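Local atomic coordinates of protein with a SET domain within carboxy region (Cryptosporidium parvum, PDB entry 4LDG), a protein that contains a SET domain of the SETD8 type and probably acts as a histone H4K20 methyltransferase. Residues I31-R36 with T104-Y109; S86-S91 with I132-H137; R219-S224 with F259-N264. All coordinates share one frame; numbering follows the deposited sequence. Where two conformers were deposited one is given.

Interaction 1. Residues I31-R36 with T104-Y109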
loop_
_atom_site.group_PDB
_atom_site.type_symbol
_atom_site.label_atom_id
_atom_site.label_comp_id
_atom_site.label_asym_id
_atom_site.label_seq_id
_atom_site.Cartn_x
_atom_site.Cartn_y
_atom_site.Cartn_z
ATOM N N ILE A 31 -18.281 4.022 2.794
ATOM C CA ILE A 31 -19.275 4.848 2.088
ATOM C C ILE A 31 -19.937 5.908 2.982
ATOM O O ILE A 31 -19.978 7.072 2.589
ATOM C CB ILE A 31 -20.324 3.988 1.319
ATOM C CG1 ILE A 31 -19.625 3.315 0.120
ATOM C CG2 ILE A 31 -21.504 4.839 0.842
ATOM C CD1 ILE A 31 -20.526 2.637 -0.895
ATOM N N PRO A 32 -20.426 5.523 4.182
ATOM C CA PRO A 32 -21.025 6.526 5.067
ATOM C C PRO A 32 -20.081 7.705 5.359
ATOM O O PRO A 32 -20.528 8.855 5.427
ATOM C CB PRO A 32 -21.304 5.738 6.356
ATOM C CG PRO A 32 -21.307 4.304 5.950
ATOM C CD PRO A 32 -20.286 4.226 4.863
ATOM N N TYR A 33 -18.789 7.416 5.522
ATOM C CA TYR A 33 -17.792 8.468 5.702
ATOM C C TYR A 33 -17.595 9.287 4.421
ATOM O O TYR A 33 -17.516 10.506 4.490
ATOM C CB TYR A 33 -16.455 7.901 6.222
ATOM C CG TYR A 33 -15.305 8.883 6.125
ATOM C CD1 TYR A 33 -14.993 9.741 7.177
ATOM C CD2 TYR A 33 -14.544 8.973 4.965
ATOM C CE1 TYR A 33 -13.953 10.651 7.076
ATOM C CE2 TYR A 33 -13.509 9.880 4.853
ATOM C CZ TYR A 33 -13.211 10.715 5.906
ATOM O OH TYR A 33 -12.174 11.612 5.783
ATOM N N PHE A 34 -17.521 8.638 3.259
ATOM C CA PHE A 34 -17.411 9.385 1.980
ATOM C C PHE A 34 -18.623 10.297 1.760
ATOM O O PHE A 34 -18.486 11.452 1.352
ATOM C CB PHE A 34 -17.232 8.446 0.769
ATOM C CG PHE A 34 -15.946 7.638 0.791
ATOM C CD1 PHE A 34 -14.746 8.202 1.207
ATOM C CD2 PHE A 34 -15.942 6.309 0.386
ATOM C CE1 PHE A 34 -13.577 7.449 1.250
ATOM C CE2 PHE A 34 -14.780 5.556 0.421
ATOM C CZ PHE A 34 -13.591 6.123 0.848
ATOM N N GLU A 35 -19.811 9.782 2.047
ATOM C CA GLU A 35 -21.034 10.553 1.818
ATOM C C GLU A 35 -21.138 11.738 2.769
ATOM O O GLU A 35 -21.391 12.845 2.328
ATOM C CB GLU A 35 -22.272 9.661 1.887
ATOM C CG GLU A 35 -22.568 9.020 0.538
ATOM C CD GLU A 35 -23.736 8.048 0.560
ATOM O OE1 GLU A 35 -24.335 7.833 1.643
ATOM O OE2 GLU A 35 -24.040 7.491 -0.523
ATOM N N ARG A 36 -20.892 11.516 4.057
ATOM C CA ARG A 36 -20.829 12.626 5.014
ATOM C C ARG A 36 -19.846 13.717 4.618
ATOM O O ARG A 36 -20.104 14.883 4.877
ATOM C CB ARG A 36 -20.487 12.141 6.418
ATOM C CG ARG A 36 -21.710 11.942 7.289
ATOM C CD ARG A 36 -21.335 11.549 8.704
ATOM N NE ARG A 36 -20.628 10.267 8.727
ATOM C CZ ARG A 36 -20.820 9.299 9.623
ATOM N NH1 ARG A 36 -21.709 9.424 10.609
ATOM N NH2 ARG A 36 -20.106 8.184 9.522
ATOM N N THR A 104 -5.770 13.212 12.336
ATOM C CA THR A 104 -5.387 12.978 10.949
ATOM C C THR A 104 -6.096 11.755 10.394
ATOM O O THR A 104 -6.523 11.761 9.250
ATOM C CB THR A 104 -3.870 12.833 10.837
ATOM O OG1 THR A 104 -3.260 14.057 11.292
ATOM C CG2 THR A 104 -3.442 12.532 9.401
ATOM N N ILE A 105 -6.257 10.727 11.226
ATOM C CA ILE A 105 -6.849 9.461 10.817
ATOM C C ILE A 105 -8.147 9.207 11.565
ATOM O O ILE A 105 -8.185 9.351 12.798
ATOM C CB ILE A 105 -5.882 8.311 11.126
ATOM C CG1 ILE A 105 -4.692 8.420 10.174
ATOM C CG2 ILE A 105 -6.592 6.957 10.976
ATOM C CD1 ILE A 105 -3.441 7.823 10.708
ATOM N N ASP A 106 -9.206 8.868 10.827
ATOM C CA ASP A 106 -10.492 8.510 11.434
ATOM C C ASP A 106 -10.394 7.051 11.771
ATOM O O ASP A 106 -10.340 6.221 10.866
ATOM C CB ASP A 106 -11.626 8.727 10.441
ATOM C CG ASP A 106 -13.005 8.404 11.030
ATOM O OD1 ASP A 106 -13.890 9.303 10.960
ATOM O OD2 ASP A 106 -13.194 7.261 11.548
ATOM N N MET A 107 -10.388 6.755 13.067
ATOM C CA MET A 107 -10.220 5.396 13.569
ATOM C C MET A 107 -11.471 4.525 13.420
ATOM O O MET A 107 -11.395 3.305 13.545
ATOM C CB MET A 107 -9.771 5.439 15.034
ATOM C CG MET A 107 -8.292 5.097 15.262
ATOM S SD MET A 107 -7.085 6.334 14.744
ATOM C CE MET A 107 -6.694 7.107 16.296
ATOM N N ASN A 108 -12.615 5.137 13.136
ATOM C CA ASN A 108 -13.848 4.385 12.965
ATOM C C ASN A 108 -13.872 3.782 11.559
ATOM O O ASN A 108 -14.182 2.602 11.386
ATOM C CB ASN A 108 -15.092 5.242 13.261
ATOM C CG ASN A 108 -15.045 5.875 14.649
ATOM O OD1 ASN A 108 -14.845 5.184 15.654
ATOM N ND2 ASN A 108 -15.189 7.197 14.709
ATOM N N TYR A 109 -13.485 4.568 10.562
ATOM C CA TYR A 109 -13.521 4.102 9.177
ATOM C C TYR A 109 -12.166 3.688 8.579
ATOM O O TYR A 109 -12.125 3.142 7.486
ATOM C CB TYR A 109 -14.211 5.162 8.312
ATOM C CG TYR A 109 -15.676 5.336 8.683
ATOM C CD1 TYR A 109 -16.636 4.506 8.144
ATOM C CD2 TYR A 109 -16.088 6.311 9.587
ATOM C CE1 TYR A 109 -17.968 4.625 8.487
ATOM C CE2 TYR A 109 -17.421 6.445 9.935
ATOM C CZ TYR A 109 -18.354 5.592 9.382
ATOM O OH TYR A 109 -19.681 5.698 9.695
#
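The last turn and a half of helix 15-36 passes over a short chain that leaves helix 98-104, runs through strand 105-106 and bends back at M107-Y109, the two backbones coming closest at Y33 and Y109, whose CA atoms are 7.0 Å apart. Y109 carries the largest share of the contact. Its CG lies beside the backbone N and anti to the carbonyl carbon (chi1 -65°), so the ring projects to the helix and slips under Y33. The CB of Y33 sits over one face of the Y109 ring, 3.8 Å from the ring centroid and offset toward the rim, a CH-pi contact. The two rings meet obliquely. With CG anti to its own N (chi1 167°), Y33 sends its hydroxyl on to ND1 of H113, while its CD1 comes within 4.0 Å of D106 OD1, ring and carboxylate meeting tip to tip. The turn itself is an Asx motif. D106 OD2 accepts from N108 N at 2.7 Å, nearly along its C-O axis. The same D106 OD2 accepts from Y109 N at 2.9 Å, from above the carboxylate plane. Two bonds on one oxygen fix the reversal that leads from strand 105-106 to its antiparallel neighbour 111-112, and they set the point from which the Y109 side chain departs. At the far end of that ring P32 CB rests 3.7 Å from Y109 OH. The R36 chain bends at chi3 (-62°) and brings its guanidinium edge to the same hydroxyl, crossing the tyrosine at about a right angle. R36 NH2 lies just 2.5 Å from Y109 OH, but the N-H points poorly at the oxygen, and the bond is weak. P32 and R36 are exposed to solvent, whereas Y33 is buried.

Interaction 2. Residues S86-S91 with I132-H137; sequences SSKRVS and ILNEIH
The side-chain amide of N134 is the flat group here, and it works through both corners of its edge. OD1 accepts the backbone N of K88 at 3.1 Å, in the carbonyl plane and on a lone pair, with a nearly straight N-H (168°). ND2 donates to S91 OG at 2.9 Å, the hydroxyl lying close to the amide plane; it also has a bond to the carbonyl of Y130, one turn back in the helix. Bonds at both OD1 and ND2 define which way the amide is turned. S91 OG is in turn fixed by its own donation to K88 O, 2.6 Å away, an oxygen that receives the S91 backbone N as well. The serine hydroxyl occupies the crowded position between N and carbonyl carbon (chi1 68°), which lets it bridge K88 O and N134. The K88 side chain stretches out fully beyond CG, sliding past N134 in the opposite direction, and its NZ reaches L133 O at 2.9 Å. The positive charge thus sits by a carbonyl of the last helical turn and would probably interact favourably with the helix dipole. Beneath this polar layer the buried L133 packs by CD1 against S91 CA (3.5 Å) and loosely against V90 CG2, while its CB meets S91 CB. All of this centres on the C-terminal end of helix 121-134, which closes in a Schellman motif with E135 at positive phi, and whose final turn is gripped by segment 86-91, a loop ending in a 3-10 turn at 89-91.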
loop_
_atom_site.group_PDB
_atom_site.type_symbol
_atom_site.label_atom_id
_atom_site.label_comp_id
_atom_site.label_asym_id
_atom_site.label_seq_id
_atom_site.Cartn_x
_atom_site.Cartn_y
_atom_site.Cartn_z
ATOM N N SER A 86 -9.212 -0.259 18.967
ATOM C CA SER A 86 -7.879 0.053 19.550
ATOM C C SER A 86 -6.699 0.235 18.563
ATOM O O SER A 86 -6.774 -0.109 17.388
ATOM C CB SER A 86 -7.496 -0.984 20.622
ATOM O OG SER A 86 -7.166 -2.241 20.075
ATOM N N SER A 87 -5.618 0.820 19.077
ATOM C CA SER A 87 -4.393 1.045 18.325
ATOM C C SER A 87 -3.244 0.370 19.049
ATOM O O SER A 87 -3.127 0.449 20.290
ATOM C CB SER A 87 -4.061 2.534 18.238
ATOM O OG SER A 87 -5.095 3.262 17.653
ATOM N N LYS A 88 -2.371 -0.262 18.283
ATOM C CA LYS A 88 -1.216 -0.926 18.892
ATOM C C LYS A 88 -0.293 0.119 19.541
ATOM O O LYS A 88 0.009 1.150 18.921
ATOM C CB LYS A 88 -0.436 -1.720 17.845
ATOM C CG LYS A 88 -1.243 -2.721 17.027
ATOM C CD LYS A 88 -0.287 -3.551 16.163
ATOM C CE LYS A 88 -1.023 -4.456 15.182
ATOM N NZ LYS A 88 -0.078 -4.893 14.103
ATOM N N ARG A 89 0.151 -0.140 20.776
ATOM C CA ARG A 89 1.082 0.775 21.447
ATOM C C ARG A 89 2.333 0.965 20.587
ATOM O O ARG A 89 2.860 2.075 20.515
ATOM C CB ARG A 89 1.487 0.277 22.843
ATOM C CG ARG A 89 2.395 1.233 23.658
ATOM C CD ARG A 89 1.742 2.587 23.814
ATOM N NE ARG A 89 2.594 3.620 24.366
ATOM C CZ ARG A 89 3.410 4.398 23.668
ATOM N NH1 ARG A 89 3.573 4.266 22.343
ATOM N NH2 ARG A 89 4.092 5.336 24.307
ATOM N N VAL A 90 2.792 -0.071 19.890
ATOM C CA VAL A 90 4.026 0.103 19.094
ATOM C C VAL A 90 3.868 0.987 17.870
ATOM O O VAL A 90 4.866 1.287 17.228
ATOM C CB VAL A 90 4.706 -1.232 18.671
ATOM C CG1 VAL A 90 5.216 -1.930 19.919
ATOM C CG2 VAL A 90 3.787 -2.127 17.855
ATOM N N SER A 91 2.644 1.413 17.565
ATOM C CA SER A 91 2.371 2.141 16.317
ATOM C C SER A 91 2.537 3.659 16.443
ATOM O O SER A 91 2.447 4.381 15.445
ATOM C CB SER A 91 0.976 1.810 15.804
ATOM O OG SER A 91 -0.026 2.325 16.657
ATOM N N ILE A 132 0.959 1.679 8.684
ATOM C CA ILE A 132 1.556 0.374 8.459
ATOM C C ILE A 132 1.120 -0.611 9.539
ATOM O O ILE A 132 0.697 -1.722 9.240
ATOM C CB ILE A 132 3.089 0.441 8.410
ATOM C CG1 ILE A 132 3.515 1.117 7.121
ATOM C CG2 ILE A 132 3.670 -0.975 8.426
ATOM C CD1 ILE A 132 4.983 1.447 7.053
ATOM N N LEU A 133 1.218 -0.191 10.800
ATOM C CA LEU A 133 1.019 -1.109 11.926
ATOM C C LEU A 133 -0.444 -1.334 12.289
ATOM O O LEU A 133 -0.769 -2.377 12.829
ATOM C CB LEU A 133 1.800 -0.624 13.145
ATOM C CG LEU A 133 3.318 -0.774 13.021
ATOM C CD1 LEU A 133 4.029 -0.017 14.101
ATOM C CD2 LEU A 133 3.729 -2.237 13.056
ATOM N N ASN A 134 -1.322 -0.383 11.992
ATOM C CA ASN A 134 -2.758 -0.558 12.264
ATOM C C ASN A 134 -3.567 -0.865 11.007
ATOM O O ASN A 134 -4.774 -0.791 11.031
ATOM C CB ASN A 134 -3.309 0.700 12.956
ATOM C CG ASN A 134 -2.666 0.923 14.295
ATOM O OD1 ASN A 134 -2.839 0.120 15.205
ATOM N ND2 ASN A 134 -1.882 1.986 14.418
ATOM N N GLU A 135 -2.883 -1.176 9.906
ATOM C CA GLU A 135 -3.516 -1.639 8.664
ATOM C C GLU A 135 -4.438 -0.606 8.046
ATOM O O GLU A 135 -5.516 -0.937 7.591
ATOM C CB GLU A 135 -4.282 -2.952 8.875
ATOM C CG GLU A 135 -3.460 -4.099 9.440
ATOM C CD GLU A 135 -2.599 -4.818 8.411
ATOM O OE1 GLU A 135 -2.600 -4.439 7.209
ATOM O OE2 GLU A 135 -1.906 -5.786 8.804
ATOM N N ILE A 136 -4.007 0.639 8.021
ATOM C CA ILE A 136 -4.741 1.682 7.336
ATOM C C ILE A 136 -4.219 1.716 5.901
ATOM O O ILE A 136 -3.010 1.636 5.697
ATOM C CB ILE A 136 -4.479 3.080 7.928
ATOM C CG1 ILE A 136 -4.570 3.088 9.446
ATOM C CG2 ILE A 136 -5.439 4.106 7.327
ATOM C CD1 ILE A 136 -5.963 2.953 9.965
ATOM N N HIS A 137 -5.111 1.839 4.920
ATOM C CA HIS A 137 -4.691 1.985 3.510
ATOM C C HIS A 137 -5.651 2.850 2.734
ATOM O O HIS A 137 -6.769 3.116 3.174
ATOM C CB HIS A 137 -4.521 0.629 2.807
ATOM C CG HIS A 137 -5.580 -0.359 3.150
ATOM N ND1 HIS A 137 -5.347 -1.443 3.973
ATOM C CD2 HIS A 137 -6.892 -0.405 2.824
ATOM C CE1 HIS A 137 -6.470 -2.119 4.136
ATOM N NE2 HIS A 137 -7.421 -1.513 3.447
#

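Interaction 3. Residues R219-S224 with F259-N264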
loop_
_atom_site.group_PDB
_atom_site.type_symbol
_atom_site.label_atom_id
_atom_site.label_comp_id
_atom_site.label_asym_id
_atom_site.label_seq_id
_atom_site.Cartn_x
_atom_site.Cartn_y
_atom_site.Cartn_z
ATOM N N ARG A 219 0.939 -5.829 -4.875
ATOM C CA ARG A 219 1.753 -6.599 -5.809
ATOM C C ARG A 219 1.238 -6.598 -7.256
ATOM O O ARG A 219 1.984 -6.966 -8.156
ATOM C CB ARG A 219 1.846 -8.052 -5.331
ATOM C CG ARG A 219 0.540 -8.827 -5.414
ATOM C CD ARG A 219 0.517 -10.005 -4.443
ATOM N NE ARG A 219 -0.523 -10.938 -4.842
ATOM C CZ ARG A 219 -0.384 -11.910 -5.751
ATOM N NH1 ARG A 219 0.782 -12.148 -6.352
ATOM N NH2 ARG A 219 -1.421 -12.678 -6.049
ATOM N N LEU A 220 -0.034 -6.231 -7.451
ATOM C CA LEU A 220 -0.680 -6.248 -8.760
ATOM C C LEU A 220 -0.574 -4.943 -9.530
ATOM O O LEU A 220 -1.040 -4.845 -10.643
ATOM C CB LEU A 220 -2.158 -6.558 -8.588
ATOM C CG LEU A 220 -2.532 -7.804 -7.794
ATOM C CD1 LEU A 220 -4.044 -7.892 -7.687
ATOM C CD2 LEU A 220 -1.985 -9.037 -8.491
ATOM N N ILE A 221 0.017 -3.929 -8.937
ATOM C CA ILE A 221 0.098 -2.649 -9.586
ATOM C C ILE A 221 0.950 -2.716 -10.859
ATOM O O ILE A 221 2.105 -3.180 -10.851
ATOM C CB ILE A 221 0.582 -1.586 -8.587
ATOM C CG1 ILE A 221 -0.520 -1.349 -7.537
ATOM C CG2 ILE A 221 0.898 -0.299 -9.291
ATOM C CD1 ILE A 221 -0.053 -0.695 -6.278
ATOM N N ASN A 222 0.377 -2.251 -11.959
ATOM C CA ASN A 222 1.100 -2.222 -13.226
ATOM C C ASN A 222 2.197 -1.180 -13.296
ATOM O O ASN A 222 2.290 -0.256 -12.467
ATOM C CB ASN A 222 0.125 -2.016 -14.394
ATOM C CG ASN A 222 -0.806 -3.188 -14.559
ATOM O OD1 ASN A 222 -0.403 -4.339 -14.481
ATOM N ND2 ASN A 222 -2.066 -2.900 -14.720
ATOM N N HIS A 223 3.021 -1.343 -14.316
ATOM C CA HIS A 223 4.231 -0.591 -14.467
ATOM C C HIS A 223 4.078 0.541 -15.458
ATOM O O HIS A 223 3.450 0.370 -16.487
ATOM C CB HIS A 223 5.327 -1.516 -14.976
ATOM C CG HIS A 223 6.542 -0.791 -15.448
ATOM N ND1 HIS A 223 7.431 -0.213 -14.576
ATOM C CD2 HIS A 223 6.999 -0.521 -16.695
ATOM C CE1 HIS A 223 8.402 0.367 -15.257
ATOM N NE2 HIS A 223 8.160 0.197 -16.546
ATOM N N SER A 224 4.660 1.693 -15.129
ATOM C CA SER A 224 4.832 2.780 -16.078
ATOM C C SER A 224 6.009 3.703 -15.733
ATOM O O SER A 224 6.087 4.262 -14.628
ATOM C CB SER A 224 3.569 3.608 -16.189
ATOM O OG SER A 224 3.894 4.776 -16.927
ATOM N N PHE A 259 3.185 2.536 -11.158
ATOM C CA PHE A 259 4.438 2.597 -10.487
ATOM C C PHE A 259 5.559 2.317 -11.486
ATOM O O PHE A 259 5.452 1.412 -12.314
ATOM C CB PHE A 259 4.453 1.533 -9.378
ATOM C CG PHE A 259 5.735 1.471 -8.636
ATOM C CD1 PHE A 259 6.188 2.569 -7.927
ATOM C CD2 PHE A 259 6.507 0.329 -8.657
ATOM C CE1 PHE A 259 7.417 2.521 -7.258
ATOM C CE2 PHE A 259 7.710 0.270 -7.978
ATOM C CZ PHE A 259 8.162 1.361 -7.264
ATOM N N ASP A 260 6.643 3.080 -11.390
ATOM C CA ASP A 260 7.830 2.829 -12.183
ATOM C C ASP A 260 8.687 1.828 -11.444
ATOM O O ASP A 260 9.377 2.186 -10.503
ATOM C CB ASP A 260 8.615 4.118 -12.390
ATOM C CG ASP A 260 9.889 3.903 -13.197
ATOM O OD1 ASP A 260 10.173 2.753 -13.557
ATOM O OD2 ASP A 260 10.605 4.884 -13.478
ATOM N N TYR A 261 8.626 0.566 -11.844
ATOM C CA TYR A 261 9.430 -0.473 -11.224
ATOM C C TYR A 261 10.906 -0.459 -11.597
ATOM O O TYR A 261 11.634 -1.339 -11.160
ATOM C CB TYR A 261 8.887 -1.842 -11.551
ATOM C CG TYR A 261 7.565 -2.223 -10.905
ATOM C CD1 TYR A 261 7.529 -3.011 -9.762
ATOM C CD2 TYR A 261 6.355 -1.841 -11.462
ATOM C CE1 TYR A 261 6.323 -3.399 -9.186
ATOM C CE2 TYR A 261 5.164 -2.230 -10.896
ATOM C CZ TYR A 261 5.153 -3.019 -9.748
ATOM O OH TYR A 261 3.964 -3.395 -9.156
ATOM N N GLY A 262 11.369 0.516 -12.379
ATOM C CA GLY A 262 12.761 0.519 -12.841
ATOM C C GLY A 262 13.738 1.396 -12.072
ATOM O O GLY A 262 14.920 1.459 -12.405
ATOM N N ASP A 263 13.269 2.076 -11.039
ATOM C CA ASP A 263 14.148 2.993 -10.311
ATOM C C ASP A 263 15.201 2.173 -9.558
ATOM O O ASP A 263 14.860 1.419 -8.643
ATOM C CB ASP A 263 13.344 3.883 -9.360
ATOM C CG ASP A 263 14.112 5.116 -8.928
ATOM O OD1 ASP A 263 15.355 5.041 -8.781
ATOM O OD2 ASP A 263 13.463 6.164 -8.734
ATOM N N ASN A 264 16.467 2.307 -9.967
ATOM C CA ASN A 264 17.578 1.535 -9.378
ATOM C C ASN A 264 18.216 2.164 -8.122
ATOM O O ASN A 264 19.125 1.575 -7.536
ATOM C CB ASN A 264 18.664 1.279 -10.435
HETATM O O HOH W 1 4.475 -6.010 -8.176
#
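The hydroxyl of Y261 gives the shortest bond, 2.5 Å to I221 O, landing in the carbonyl plane on a lone pair. These are the segments of the SET domain that carry its Asn-His-Ser and Phe-Asp-Tyr signatures, which in SET methyltransferases come together in the pseudoknot beside the active site. A water extends the hydroxyl's network, donating to Y261 OH and to R219 O. Between the backbones a short parallel bridge joins H223 to F259: F259 N donates to N222 O, and S224 N donates to F259 O at 2.9 Å from well above the carbonyl plane. H223 adds a side-chain bond. Its CG is anti to the backbone N (chi1 168°), and ND1 accepts Y261 N at 3.1 Å exactly in the ring plane. Since ND1 is an acceptor, the ring is probably neutral with its proton on NE2. D260 lies alongside, its carboxylate plane 66° from the imidazole and OD1 3.4 Å from H223 CE1. The same OD1 takes G262 N, making an Asx turn within the type I turn D260-D263. Farther in, the I221 and F259 side chains cross at about a right angle, CG2 of I221 4.0 Å from CB of F259. N222 ND2 is hydrogen-bonded outside the two segments, to E256 OE2 and R150 O. The F259 ring is buried and meets F245 edge-to-face. Alongside, H223 and Y261 slide past each other, H223 ND1 reaching the edge of the phenol ring, and over one face of that ring F259 CD2 stands 3.4 Å above its centre.

From the N terminus, helix 15-36 ends in interaction 1, which closes a long, partly unmodelled loop when the chain returns at 104-109. Before that return the chain has passed through 86-91, so interaction 2 opens inside this loop and closes beyond it at 132-137: the two contacts cross. They also touch, I105 CG2 packing on I136 CD1, with centres 17 Å apart. Together they tie the N-terminal helix and the 86-91 loop to the hairpin 105-112 and helix 121-134. Interaction 3 comes later in series, on the opposite side of the chain's centre, and closes a loop of strands within the SET domain.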